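PDB 5GGY: Iron(III) ABC transporter, periplasmic iron-compound-binding protein from Vibrio cholerae, which probably captures ferric hydroxamate siderophores such as iron-loaded desferrioxamine (Desferal) in the periplasm and delivers them to an ABC transporter for iron uptake. Local coordinates for residues Gly247-Val255 against Ser267-Val278. Sequence-based numbering, arbitrary orientation.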
ATOM      1  N   GLY A 247      23.070 -11.027 -23.584  1.00 39.44           N
ATOM      2  CA  GLY A 247      23.546 -10.587 -22.285  1.00 38.35           C
ATOM      3  C   GLY A 247      22.439 -10.088 -21.380  1.00 33.46           C
ATOM      4  O   GLY A 247      22.697  -9.517 -20.321  1.00 41.55           O
ATOM      5  N   ARG A 248      21.198 -10.306 -21.798  1.00 28.42           N
ATOM      6  CA  ARG A 248      20.044  -9.878 -21.017  1.00 28.55           C
ATOM      7  C   ARG A 248      19.615 -10.958 -20.031  1.00 37.82           C
ATOM      8  O   ARG A 248      18.493 -11.442 -20.066  1.00 27.16           O
ATOM      9  CB  ARG A 248      18.882  -9.513 -21.937  1.00 26.69           C
ATOM     10  CG  ARG A 248      19.263  -8.589 -23.079  1.00 27.58           C
ATOM     11  CD  ARG A 248      18.036  -7.986 -23.740  1.00 30.89           C
ATOM     12  NE  ARG A 248      18.248  -7.762 -25.167  1.00 50.42           N
ATOM     13  CZ  ARG A 248      17.871  -8.607 -26.120  1.00 50.48           C
ATOM     14  NH1 ARG A 248      17.258  -9.739 -25.802  1.00 49.40           N
ATOM     15  NH2 ARG A 248      18.107  -8.321 -27.393  1.00 47.67           N
ATOM     16  N   VAL A 249      20.530 -11.343 -19.154  1.00 43.09           N
ATOM     17  CA  VAL A 249      20.248 -12.351 -18.140  1.00 30.94           C
ATOM     18  C   VAL A 249      21.153 -12.137 -16.930  1.00 33.68           C
ATOM     19  O   VAL A 249      22.322 -11.773 -17.079  1.00 37.25           O
ATOM     20  CB  VAL A 249      20.431 -13.782 -18.696  1.00 33.32           C
ATOM     21  CG1 VAL A 249      21.847 -13.994 -19.212  1.00 24.02           C
ATOM     22  CG2 VAL A 249      20.076 -14.827 -17.648  1.00 20.95           C
ATOM     23  N   ASN A 250      20.608 -12.334 -15.733  1.00 33.08           N
ATOM     24  CA  ASN A 250      21.377 -12.140 -14.511  1.00 37.66           C
ATOM     25  C   ASN A 250      20.798 -12.913 -13.331  1.00 36.33           C
ATOM     26  O   ASN A 250      19.611 -13.237 -13.305  1.00 32.48           O
ATOM     27  CB  ASN A 250      21.457 -10.652 -14.172  1.00 38.30           C
ATOM     28  CG  ASN A 250      22.549 -10.341 -13.172  1.00 39.60           C
ATOM     29  OD1 ASN A 250      23.385 -11.191 -12.865  1.00 34.03           O
ATOM     30  ND2 ASN A 250      22.554  -9.114 -12.662  1.00 38.86           N
ATOM     31  N   SER A 251      21.651 -13.212 -12.358  1.00 33.61           N
ATOM     32  CA  SER A 251      21.218 -13.888 -11.144  1.00 23.68           C
ATOM     33  C   SER A 251      20.736 -12.871 -10.116  1.00 27.18           C
ATOM     34  O   SER A 251      21.238 -11.749 -10.058  1.00 28.87           O
ATOM     35  CB  SER A 251      22.351 -14.737 -10.562  1.00 20.90           C
ATOM     36  OG  SER A 251      23.432 -13.927 -10.139  1.00 21.47           O
ATOM     37  N   VAL A 252      19.757 -13.265  -9.311  1.00 29.30           N
ATOM     38  CA  VAL A 252      19.243 -12.393  -8.264  1.00 23.77           C
ATOM     39  C   VAL A 252      19.588 -12.954  -6.889  1.00 24.10           C
ATOM     40  O   VAL A 252      19.340 -14.128  -6.612  1.00 25.37           O
ATOM     41  CB  VAL A 252      17.714 -12.209  -8.380  1.00 21.90           C
ATOM     42  CG1 VAL A 252      17.221 -11.209  -7.347  1.00 23.06           C
ATOM     43  CG2 VAL A 252      17.335 -11.755  -9.781  1.00 15.22           C
ATOM     44  N   ARG A 253      20.163 -12.108  -6.037  1.00 40.96           N
ATOM     45  CA  ARG A 253      20.568 -12.514  -4.695  1.00 40.37           C
ATOM     46  C   ARG A 253      19.373 -13.051  -3.910  1.00 28.34           C
ATOM     47  O   ARG A 253      18.246 -12.605  -4.121  1.00 24.19           O
ATOM     48  CB  ARG A 253      21.224 -11.341  -3.956  1.00 36.37           C
ATOM     49  CG  ARG A 253      20.345 -10.118  -3.776  1.00 36.00           C
ATOM     50  CD  ARG A 253      21.089  -9.035  -3.006  1.00 45.22           C
ATOM     51  NE  ARG A 253      20.319  -7.799  -2.911  1.00 44.44           N
ATOM     52  CZ  ARG A 253      19.466  -7.521  -1.931  1.00 46.24           C
ATOM     53  NH1 ARG A 253      19.270  -8.394  -0.953  1.00 43.30           N
ATOM     54  NH2 ARG A 253      18.810  -6.370  -1.932  1.00 49.51           N
ATOM     55  N   PRO A 254      19.620 -14.021  -3.011  1.00 22.72           N
ATOM     56  CA  PRO A 254      18.572 -14.761  -2.293  1.00 26.46           C
ATOM     57  C   PRO A 254      17.469 -13.900  -1.677  1.00 33.75           C
ATOM     58  O   PRO A 254      17.694 -13.189  -0.701  1.00 35.14           O
ATOM     59  CB  PRO A 254      19.358 -15.485  -1.195  1.00 22.24           C
ATOM     60  CG  PRO A 254      20.695 -15.710  -1.797  1.00 19.00           C
ATOM     61  CD  PRO A 254      20.968 -14.503  -2.652  1.00 19.26           C
ATOM     62  N   VAL A 255      16.283 -13.965  -2.275  1.00 32.56           N
ATOM     63  CA  VAL A 255      15.082 -13.366  -1.705  1.00 28.63           C
ATOM     64  C   VAL A 255      13.933 -14.356  -1.822  1.00 33.06           C
ATOM     65  O   VAL A 255      13.616 -14.821  -2.914  1.00 43.95           O
ATOM     66  CB  VAL A 255      14.688 -12.050  -2.400  1.00 23.94           C
ATOM     67  CG1 VAL A 255      13.401 -11.520  -1.803  1.00 28.79           C
ATOM     68  CG2 VAL A 255      15.797 -11.015  -2.267  1.00 19.52           C
ATOM     69  N   SER A 267      12.484  -8.158  -2.699  1.00 30.89           N
ATOM     70  CA  SER A 267      12.470  -8.643  -4.073  1.00 18.87           C
ATOM     71  C   SER A 267      12.662  -7.490  -5.052  1.00 14.99           C
ATOM     72  O   SER A 267      13.450  -7.586  -5.993  1.00 30.35           O
ATOM     73  CB  SER A 267      11.158  -9.373  -4.381  1.00 21.30           C
ATOM     74  OG  SER A 267      10.980 -10.509  -3.553  1.00 28.43           O
ATOM     75  N   ALA A 268      11.941  -6.400  -4.813  1.00 15.39           N
ATOM     76  CA  ALA A 268      11.999  -5.224  -5.674  1.00 24.23           C
ATOM     77  C   ALA A 268      13.405  -4.645  -5.759  1.00 20.17           C
ATOM     78  O   ALA A 268      13.853  -4.256  -6.835  1.00 29.21           O
ATOM     79  CB  ALA A 268      11.026  -4.168  -5.184  1.00 16.58           C
ATOM     80  N   GLU A 269      14.093  -4.593  -4.621  1.00 21.45           N
ATOM     81  CA  GLU A 269      15.445  -4.048  -4.559  1.00 26.91           C
ATOM     82  C   GLU A 269      16.463  -4.983  -5.205  1.00 28.55           C
ATOM     83  O   GLU A 269      17.366  -4.536  -5.914  1.00 31.57           O
ATOM     84  CB  GLU A 269      15.837  -3.764  -3.105  1.00 33.44           C
ATOM     85  CG  GLU A 269      14.997  -2.682  -2.440  1.00 51.46           C
ATOM     86  CD  GLU A 269      15.455  -2.365  -1.030  1.00 55.93           C
ATOM     87  OE1 GLU A 269      15.903  -3.296  -0.328  1.00 58.12           O
ATOM     88  OE2 GLU A 269      15.371  -1.187  -0.624  1.00 54.22           O
ATOM     89  N   ALA A 270      16.310  -6.281  -4.959  1.00 21.32           N
ATOM     90  CA  ALA A 270      17.231  -7.277  -5.494  1.00 22.03           C
ATOM     91  C   ALA A 270      17.063  -7.415  -7.001  1.00 24.70           C
ATOM     92  O   ALA A 270      18.042  -7.520  -7.739  1.00 26.58           O
ATOM     93  CB  ALA A 270      17.017  -8.615  -4.809  1.00 22.04           C
ATOM     94  N   ILE A 271      15.811  -7.411  -7.448  1.00 18.02           N
ATOM     95  CA  ILE A 271      15.501  -7.479  -8.871  1.00 24.38           C
ATOM     96  C   ILE A 271      16.014  -6.237  -9.597  1.00 33.21           C
ATOM     97  O   ILE A 271      16.629  -6.344 -10.658  1.00 36.71           O
ATOM     98  CB  ILE A 271      13.984  -7.638  -9.106  1.00 25.62           C
ATOM     99  CG1 ILE A 271      13.550  -9.076  -8.795  1.00 30.80           C
ATOM    100  CG2 ILE A 271      13.610  -7.264 -10.531  1.00 21.53           C
ATOM    101  CD1 ILE A 271      12.054  -9.306  -8.894  1.00 21.69           C
ATOM    102  N   THR A 272      15.764  -5.065  -9.015  1.00 36.71           N
ATOM    103  CA  THR A 272      16.260  -3.805  -9.564  1.00 30.79           C
ATOM    104  C   THR A 272      17.777  -3.831  -9.687  1.00 36.67           C
ATOM    105  O   THR A 272      18.330  -3.492 -10.733  1.00 42.12           O
ATOM    106  CB  THR A 272      15.846  -2.604  -8.692  1.00 24.41           C
ATOM    107  OG1 THR A 272      14.422  -2.458  -8.722  1.00 23.34           O
ATOM    108  CG2 THR A 272      16.493  -1.326  -9.201  1.00 23.72           C
ATOM    109  N   GLU A 273      18.437  -4.249  -8.611  1.00 23.33           N
ATOM    110  CA  GLU A 273      19.891  -4.365  -8.573  1.00 18.40           C
ATOM    111  C   GLU A 273      20.437  -5.258  -9.687  1.00 27.12           C
ATOM    112  O   GLU A 273      21.388  -4.891 -10.376  1.00 25.18           O
ATOM    113  CB  GLU A 273      20.328  -4.896  -7.208  1.00 25.90           C
ATOM    114  CG  GLU A 273      21.745  -5.419  -7.157  1.00 41.12           C
ATOM    115  CD  GLU A 273      22.065  -6.056  -5.824  1.00 53.19           C
ATOM    116  OE1 GLU A 273      21.387  -5.718  -4.830  1.00 55.48           O
ATOM    117  OE2 GLU A 273      22.982  -6.902  -5.771  1.00 52.61           O
ATOM    118  N   SER A 274      19.828  -6.423  -9.870  1.00 34.43           N
ATOM    119  CA  SER A 274      20.259  -7.347 -10.917  1.00 36.79           C
ATOM    120  C   SER A 274      19.908  -6.833 -12.307  1.00 36.50           C
ATOM    121  O   SER A 274      20.551  -7.192 -13.290  1.00 22.86           O
ATOM    122  CB  SER A 274      19.640  -8.732 -10.702  1.00 33.25           C
ATOM    123  OG  SER A 274      20.436  -9.516  -9.838  1.00 42.41           O
ATOM    124  N   LEU A 275      18.885  -5.990 -12.378  1.00 20.94           N
ATOM    125  CA  LEU A 275      18.405  -5.485 -13.655  1.00 23.30           C
ATOM    126  C   LEU A 275      19.121  -4.193 -14.049  1.00 39.71           C
ATOM    127  O   LEU A 275      19.226  -3.869 -15.234  1.00 45.41           O
ATOM    128  CB  LEU A 275      16.892  -5.263 -13.607  1.00 22.18           C
ATOM    129  CG  LEU A 275      16.174  -5.291 -14.957  1.00 26.09           C
ATOM    130  CD1 LEU A 275      16.433  -6.614 -15.657  1.00 25.62           C
ATOM    131  CD2 LEU A 275      14.688  -5.062 -14.763  1.00 32.58           C
ATOM    132  N   LEU A 276      19.610  -3.459 -13.053  1.00 49.87           N
ATOM    133  CA  LEU A 276      20.422  -2.275 -13.313  1.00 46.77           C
ATOM    134  C   LEU A 276      21.783  -2.694 -13.852  1.00 48.36           C
ATOM    135  O   LEU A 276      22.352  -2.025 -14.713  1.00 57.41           O
ATOM    136  CB  LEU A 276      20.580  -1.426 -12.051  1.00 47.65           C
ATOM    137  CG  LEU A 276      19.370  -0.568 -11.677  1.00 45.58           C
ATOM    138  CD1 LEU A 276      19.647   0.247 -10.423  1.00 39.53           C
ATOM    139  CD2 LEU A 276      18.978   0.338 -12.835  1.00 48.32           C
ATOM    140  N   ALA A 277      22.305  -3.801 -13.339  1.00 38.88           N
ATOM    141  CA  ALA A 277      23.433  -4.453 -13.983  1.00 43.58           C
ATOM    142  C   ALA A 277      22.896  -5.087 -15.261  1.00 52.96           C
ATOM    143  O   ALA A 277      21.689  -5.228 -15.407  1.00 70.87           O
ATOM    144  CB  ALA A 277      24.069  -5.485 -13.072  1.00 23.49           C
ATOM    145  N   VAL A 278      23.791  -5.441 -16.182  1.00 43.28           N
ATOM    146  CA  VAL A 278      23.456  -5.970 -17.515  1.00 48.88           C
ATOM    147  C   VAL A 278      22.494  -5.058 -18.302  1.00 40.51           C
ATOM    148  O   VAL A 278      21.994  -5.430 -19.365  1.00 39.92           O
ATOM    149  CB  VAL A 278      22.882  -7.440 -17.442  1.00 37.77           C
ATOM    150  CG1 VAL A 278      23.586  -8.246 -16.352  1.00 31.84           C
ATOM    151  CG2 VAL A 278      21.357  -7.488 -17.263  1.00 34.26           C
TER
HETATM  152  O   HOH W   1      20.094  -8.966  -6.885  1.00 27.46           O
HETATM  153  O   HOH W   2      11.443 -13.426  -4.819  1.00 22.56           O
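A270 sets its methyl between V252 and V255, joining strand 249-252 to the C-terminal helix that packs on the mixed C-terminal-lobe sheet of this periplasmic binding protein. Strand 249-252 and helix 267-276 run roughly antiparallel (147°), their axes 7.9 Å apart at closest approach. The tight part combines apolar contacts with S274: A270 CB lies 3.6 Å from V252 CG1 and 3.7 Å from V255 CG2, and V252 CG2 nears S274 OG. V252 CG1 stands anti to its own N (chi1 -175°), which directs it at the helix; strand 219-223 touches both V252 and I271. A water bridges R253 N, A270 O and S274 OG, accepting from the first and donating to the other two.

The looser, more exposed side holds R253, E273 and the V278 end. R253 NE reaches E273 OE1 in a 3.0 Å salt bridge, near the guanidinium plane but from above the carboxylate plane. A270 CB lies over one guanidinium face, displaced toward its rim. E269 OE2 forms a salt bridge with R143. V278 CB rests 3.6 Å from G247 O. By contrast, in the tight part N250 ND2 donates almost straight (175°) to a lone pair of S274 O at 2.8 Å.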